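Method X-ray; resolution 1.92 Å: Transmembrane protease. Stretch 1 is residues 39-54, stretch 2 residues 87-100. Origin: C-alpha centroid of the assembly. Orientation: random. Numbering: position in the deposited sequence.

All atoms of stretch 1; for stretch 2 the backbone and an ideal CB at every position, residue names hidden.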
# COMPACT_ATOMS: atom_id res chain seq x y z
N ALA A 39 -1.15 -2.69 7.55
CA ALA A 39 -1.85 -3.93 7.86
C ALA A 39 -2.37 -4.57 6.58
O ALA A 39 -2.31 -5.79 6.43
CB ALA A 39 -3.01 -3.65 8.79
N MET A 40 -2.89 -3.75 5.68
CA MET A 40 -3.43 -4.23 4.41
C MET A 40 -2.35 -4.89 3.57
O MET A 40 -2.53 -6.00 3.07
CB MET A 40 -4.08 -3.08 3.64
CG MET A 40 -5.39 -2.58 4.27
SD MET A 40 -6.19 -1.26 3.34
CE MET A 40 -6.64 -2.16 1.86
N ILE A 41 -1.22 -4.21 3.42
CA ILE A 41 -0.12 -4.74 2.63
C ILE A 41 0.41 -6.02 3.28
O ILE A 41 0.66 -7.02 2.59
CB ILE A 41 1.02 -3.69 2.50
CG1 ILE A 41 0.55 -2.55 1.58
CG2 ILE A 41 2.28 -4.34 1.93
CD1 ILE A 41 1.47 -1.34 1.59
N THR A 42 0.55 -6.00 4.60
CA THR A 42 1.04 -7.18 5.33
C THR A 42 0.11 -8.38 5.12
O THR A 42 0.58 -9.48 4.83
CB THR A 42 1.17 -6.89 6.85
OG1 THR A 42 2.10 -5.81 7.05
CG2 THR A 42 1.67 -8.13 7.60
N ASP A 43 -1.20 -8.16 5.25
CA ASP A 43 -2.17 -9.23 5.06
C ASP A 43 -2.09 -9.83 3.64
O ASP A 43 -2.18 -11.04 3.47
CB ASP A 43 -3.60 -8.72 5.30
CG ASP A 43 -3.90 -8.50 6.77
OD1 ASP A 43 -4.88 -7.77 7.06
OD2 ASP A 43 -3.19 -9.05 7.64
N GLU A 44 -1.95 -8.97 2.63
CA GLU A 44 -1.87 -9.47 1.26
C GLU A 44 -0.67 -10.39 1.04
O GLU A 44 -0.80 -11.47 0.46
CB GLU A 44 -1.80 -8.31 0.25
CG GLU A 44 -3.07 -7.50 0.14
CD GLU A 44 -4.29 -8.36 -0.13
OE1 GLU A 44 -4.19 -9.32 -0.92
OE2 GLU A 44 -5.36 -8.06 0.45
N PHE A 45 0.51 -9.97 1.49
CA PHE A 45 1.68 -10.80 1.29
C PHE A 45 1.62 -12.07 2.13
O PHE A 45 2.11 -13.12 1.69
CB PHE A 45 2.96 -10.03 1.57
CG PHE A 45 3.28 -9.01 0.52
CD1 PHE A 45 2.99 -7.66 0.72
CD2 PHE A 45 3.86 -9.39 -0.69
CE1 PHE A 45 3.28 -6.72 -0.26
CE2 PHE A 45 4.14 -8.46 -1.68
CZ PHE A 45 3.85 -7.11 -1.46
N ARG A 46 1.04 -11.97 3.32
CA ARG A 46 0.91 -13.13 4.19
C ARG A 46 0.05 -14.17 3.48
O ARG A 46 0.21 -15.37 3.70
CB ARG A 46 0.26 -12.73 5.53
CG ARG A 46 1.17 -11.98 6.48
CD ARG A 46 2.42 -12.78 6.83
NE ARG A 46 3.37 -11.99 7.62
CZ ARG A 46 4.69 -12.15 7.56
NH1 ARG A 46 5.22 -13.06 6.76
NH2 ARG A 46 5.48 -11.38 8.31
N GLY A 47 -0.86 -13.69 2.64
CA GLY A 47 -1.73 -14.59 1.89
C GLY A 47 -1.31 -14.69 0.44
O GLY A 47 -2.15 -14.69 -0.46
N SER A 48 -0.00 -14.79 0.18
CA SER A 48 0.51 -14.87 -1.18
C SER A 48 1.66 -15.88 -1.30
O SER A 48 2.05 -16.50 -0.31
CB SER A 48 1.00 -13.49 -1.64
OG SER A 48 2.25 -13.20 -1.04
N SER A 49 2.22 -16.01 -2.50
CA SER A 49 3.33 -16.93 -2.76
C SER A 49 4.63 -16.38 -2.18
O SER A 49 5.67 -17.05 -2.21
CB SER A 49 3.50 -17.15 -4.26
OG SER A 49 2.27 -17.59 -4.82
N LEU A 50 4.55 -15.17 -1.65
CA LEU A 50 5.69 -14.48 -1.05
C LEU A 50 5.58 -14.47 0.47
O LEU A 50 6.28 -13.72 1.14
CB LEU A 50 5.75 -13.04 -1.55
CG LEU A 50 6.47 -12.76 -2.87
CD1 LEU A 50 6.11 -11.39 -3.38
CD2 LEU A 50 7.98 -12.87 -2.66
N LYS A 51 4.70 -15.30 1.02
CA LYS A 51 4.49 -15.34 2.47
C LYS A 51 5.75 -15.63 3.29
O LYS A 51 5.90 -15.10 4.38
CB LYS A 51 3.40 -16.35 2.83
CG LYS A 51 3.73 -17.79 2.48
CD LYS A 51 2.67 -18.75 3.02
CE LYS A 51 1.77 -19.31 1.93
NZ LYS A 51 0.85 -18.30 1.37
N SER A 52 6.64 -16.47 2.76
CA SER A 52 7.86 -16.83 3.47
C SER A 52 8.99 -15.82 3.28
O SER A 52 9.93 -15.79 4.05
CB SER A 52 8.36 -18.21 3.03
OG SER A 52 8.85 -18.16 1.70
N GLU A 53 8.88 -14.99 2.25
CA GLU A 53 9.92 -13.99 1.97
C GLU A 53 9.62 -12.59 2.52
O GLU A 53 10.55 -11.86 2.84
CB GLU A 53 10.16 -13.88 0.46
CG GLU A 53 10.67 -15.15 -0.23
CD GLU A 53 9.56 -16.02 -0.77
OE1 GLU A 53 9.86 -17.02 -1.45
OE2 GLU A 53 8.37 -15.72 -0.52
N PHE A 54 8.35 -12.21 2.58
CA PHE A 54 7.99 -10.88 3.09
C PHE A 54 8.34 -10.74 4.57
O PHE A 54 7.96 -11.57 5.39
CB PHE A 54 6.48 -10.64 2.87
CG PHE A 54 5.96 -9.35 3.47
CD1 PHE A 54 5.40 -9.34 4.75
CD2 PHE A 54 6.05 -8.15 2.77
CE1 PHE A 54 4.92 -8.16 5.32
CE2 PHE A 54 5.57 -6.96 3.34
CZ PHE A 54 5.01 -6.97 4.61
N UNK A 87 13.44 -10.37 -10.62
CA UNK A 87 12.61 -11.53 -10.35
C UNK A 87 11.68 -11.27 -9.17
O UNK A 87 10.47 -11.44 -9.27
CB UNK A 87 13.48 -12.76 -10.08
N UNK A 88 12.26 -10.84 -8.06
CA UNK A 88 11.47 -10.55 -6.86
C UNK A 88 10.39 -9.52 -7.20
O UNK A 88 9.26 -9.61 -6.72
CB UNK A 88 12.36 -10.04 -5.73
N UNK A 89 10.75 -8.56 -8.04
CA UNK A 89 9.82 -7.51 -8.44
C UNK A 89 8.57 -8.04 -9.13
O UNK A 89 7.47 -7.64 -8.80
CB UNK A 89 10.53 -6.52 -9.37
N UNK A 90 8.75 -8.94 -10.10
CA UNK A 90 7.62 -9.51 -10.84
C UNK A 90 6.68 -10.29 -9.92
O UNK A 90 5.47 -10.30 -10.13
CB UNK A 90 8.13 -10.42 -11.96
N UNK A 91 7.23 -10.94 -8.90
CA UNK A 91 6.41 -11.68 -7.95
C UNK A 91 5.63 -10.69 -7.10
O UNK A 91 4.46 -10.90 -6.78
CB UNK A 91 7.27 -12.60 -7.07
N UNK A 92 6.29 -9.60 -6.73
CA UNK A 92 5.66 -8.58 -5.91
C UNK A 92 4.51 -7.92 -6.66
O UNK A 92 3.43 -7.72 -6.11
CB UNK A 92 6.69 -7.53 -5.48
N UNK A 93 4.75 -7.61 -7.93
CA UNK A 93 3.72 -6.98 -8.75
C UNK A 93 2.44 -7.80 -8.84
O UNK A 93 1.33 -7.25 -8.88
CB UNK A 93 4.26 -6.73 -10.16
N UNK A 94 2.58 -9.12 -8.84
CA UNK A 94 1.41 -9.98 -8.93
C UNK A 94 0.58 -9.92 -7.65
O UNK A 94 -0.62 -10.19 -7.68
CB UNK A 94 1.83 -11.42 -9.22
N UNK A 95 1.20 -9.53 -6.54
CA UNK A 95 0.47 -9.40 -5.29
C UNK A 95 -0.18 -8.02 -5.22
O UNK A 95 -1.36 -7.89 -4.88
CB UNK A 95 1.40 -9.63 -4.09
N UNK A 96 0.58 -6.98 -5.56
CA UNK A 96 0.06 -5.62 -5.51
C UNK A 96 -1.14 -5.44 -6.43
O UNK A 96 -2.05 -4.65 -6.15
CB UNK A 96 1.16 -4.62 -5.88
N UNK A 97 -1.15 -6.19 -7.53
CA UNK A 97 -2.24 -6.13 -8.48
C UNK A 97 -3.56 -6.47 -7.81
O UNK A 97 -4.62 -6.02 -8.25
CB UNK A 97 -1.98 -7.08 -9.65
N UNK A 98 -3.51 -7.25 -6.73
CA UNK A 98 -4.73 -7.63 -6.02
C UNK A 98 -5.34 -6.43 -5.28
O UNK A 98 -6.54 -6.40 -5.00
CB UNK A 98 -4.43 -8.76 -5.03
N UNK A 99 -4.50 -5.44 -4.98
CA UNK A 99 -4.95 -4.24 -4.28
C UNK A 99 -5.52 -3.18 -5.22
O UNK A 99 -6.20 -2.26 -4.79
CB UNK A 99 -3.79 -3.64 -3.48
N UNK A 100 -5.23 -3.33 -6.52
CA UNK A 100 -5.68 -2.37 -7.52
C UNK A 100 -6.91 -2.80 -8.30
O UNK A 100 -7.11 -3.98 -8.57
CB UNK A 100 -4.54 -2.09 -8.50

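Residues 87–96 are helical and cross helix 39–46 at 113°; only some of their CA-to-CB bonds are directed at stretch 1. Position 87 has nothing of stretch 1 near its CB; it is V87. At position 88 CA-to-CB points sideways and the CB is out of contact, so only a long side chain could arrive at L50. M88 does so, its SD lying 3.5 Å from L50 CD2. Positions 89 and 90 have open space on this side and tolerate most helix-compatible residues; they are K89 and T90.

Position 91 points toward stretch 1, its CB 4.1 Å from L50 CD1. An apolar residue could pack there, but the carboxylate of E53 and the carbonyl of S49 lie farther along, favouring a long donor, lysine or arginine. The residue is R91. Its NH2 forms a salt bridge with E53 OE1 at 2.9 Å and a weak hydrogen bond to S49 O at 3.1 Å, both acceptors near the guanidinium plane, while L50 CD2 covers one face.

Position 92 points sideways, its CB 4.4 Å from L50 CD1 and 4.7 Å from F45 CE2; a branched or linear aliphatic would suit. I92 places CG1 3.8 Å from L50 CD1 and CG2 4.0 Å from F45 CZ, at the ring edge. Positions 93 and 94 have no partner in stretch 1; they are Q93 and S94.

Position 95 points toward stretch 1 with its CB 3.8 Å from F45 CE2 and 4.6 Å from S48 CB, which suggests a compact apolar residue such as alanine, valine or isoleucine. V95 sets CG1 over the F45 ring, 4.0 Å from its centroid in a CH-pi contact, and CG2 3.6 Å from S48 CB.

Position 96 points sideways, and a longer aliphatic could reach F45; L96 CD2 lies 3.9 Å from F45 CZ. Position 97 is out of reach; R97 instead donates from NH2 to S94 OG at 2.7 Å.

Position 98 points toward stretch 1, its CB 4.2 Å from E44 OE1, with the carbonyl of G47 beyond. A basic side chain is expected, and a long one can satisfy both acceptors. R98 NH2 forms a salt bridge with E44 OE1 at 2.7 Å, and NH1 donates to G47 O at 3.0 Å.

Position 99 also points toward stretch 1, facing M40, I41 and the E44 methylenes; leucine, isoleucine or methionine would fit. L99 CD2 lies 3.9 Å from E44 CG and 4.2 Å from M40 CE. Position 100, out of reach, is S100.

Stretch 2, residues 87-100: VMKTRIQSVLRRLS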
# COMPACT_ATOMS: atom_id res chain seq x y z
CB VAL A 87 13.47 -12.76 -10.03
CG1 VAL A 87 12.59 -13.95 -9.66
CG2 VAL A 87 14.35 -13.09 -11.21
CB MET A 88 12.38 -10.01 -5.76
CG MET A 88 11.68 -9.72 -4.44
SD MET A 88 10.89 -11.17 -3.74
CE MET A 88 12.19 -12.41 -3.91
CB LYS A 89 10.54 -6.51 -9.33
CG LYS A 89 9.70 -5.34 -9.80
CD LYS A 89 10.66 -4.29 -10.36
CE LYS A 89 9.96 -3.17 -11.08
NZ LYS A 89 11.00 -2.25 -11.64
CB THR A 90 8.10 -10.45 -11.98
OG1 THR A 90 8.97 -11.46 -11.45
CG2 THR A 90 8.86 -9.64 -13.03
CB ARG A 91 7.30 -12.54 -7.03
CG ARG A 91 8.20 -13.55 -7.74
CD ARG A 91 9.15 -14.23 -6.73
NE ARG A 91 8.41 -14.99 -5.71
CZ ARG A 91 8.96 -15.52 -4.62
NH1 ARG A 91 10.26 -15.37 -4.39
NH2 ARG A 91 8.22 -16.20 -3.76
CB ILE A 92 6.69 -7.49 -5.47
CG1 ILE A 92 7.70 -8.11 -4.50
CG2 ILE A 92 5.96 -6.31 -4.81
CD1 ILE A 92 8.85 -7.18 -4.10
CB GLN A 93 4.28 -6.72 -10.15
CG GLN A 93 5.30 -5.59 -10.20
CD GLN A 93 6.01 -5.52 -11.55
OE1 GLN A 93 6.44 -6.54 -12.09
NE2 GLN A 93 6.14 -4.31 -12.09
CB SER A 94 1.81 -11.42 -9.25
OG SER A 94 2.15 -11.54 -10.63
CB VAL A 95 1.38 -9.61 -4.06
CG1 VAL A 95 0.58 -9.44 -2.77
CG2 VAL A 95 2.00 -11.00 -4.11
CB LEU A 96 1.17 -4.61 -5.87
CG LEU A 96 2.39 -4.63 -4.95
CD1 LEU A 96 3.36 -3.55 -5.40
CD2 LEU A 96 2.00 -4.41 -3.49
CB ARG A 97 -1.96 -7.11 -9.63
CG ARG A 97 -2.98 -7.09 -10.75
CD ARG A 97 -2.34 -7.43 -12.11
NE ARG A 97 -1.69 -8.74 -12.16
CZ ARG A 97 -0.50 -9.03 -11.64
NH1 ARG A 97 0.20 -8.09 -11.02
NH2 ARG A 97 0.00 -10.26 -11.76
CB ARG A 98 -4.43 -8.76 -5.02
CG ARG A 98 -3.66 -9.91 -5.63
CD ARG A 98 -3.69 -11.18 -4.79
NE ARG A 98 -3.40 -10.97 -3.38
CZ ARG A 98 -3.05 -11.93 -2.53
NH1 ARG A 98 -2.94 -13.18 -2.96
NH2 ARG A 98 -2.83 -11.65 -1.26
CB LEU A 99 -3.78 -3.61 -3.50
CG LEU A 99 -3.37 -4.35 -2.23
CD1 LEU A 99 -2.00 -3.88 -1.75
CD2 LEU A 99 -4.46 -4.12 -1.16
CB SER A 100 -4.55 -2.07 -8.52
OG SER A 100 -4.96 -1.11 -9.49
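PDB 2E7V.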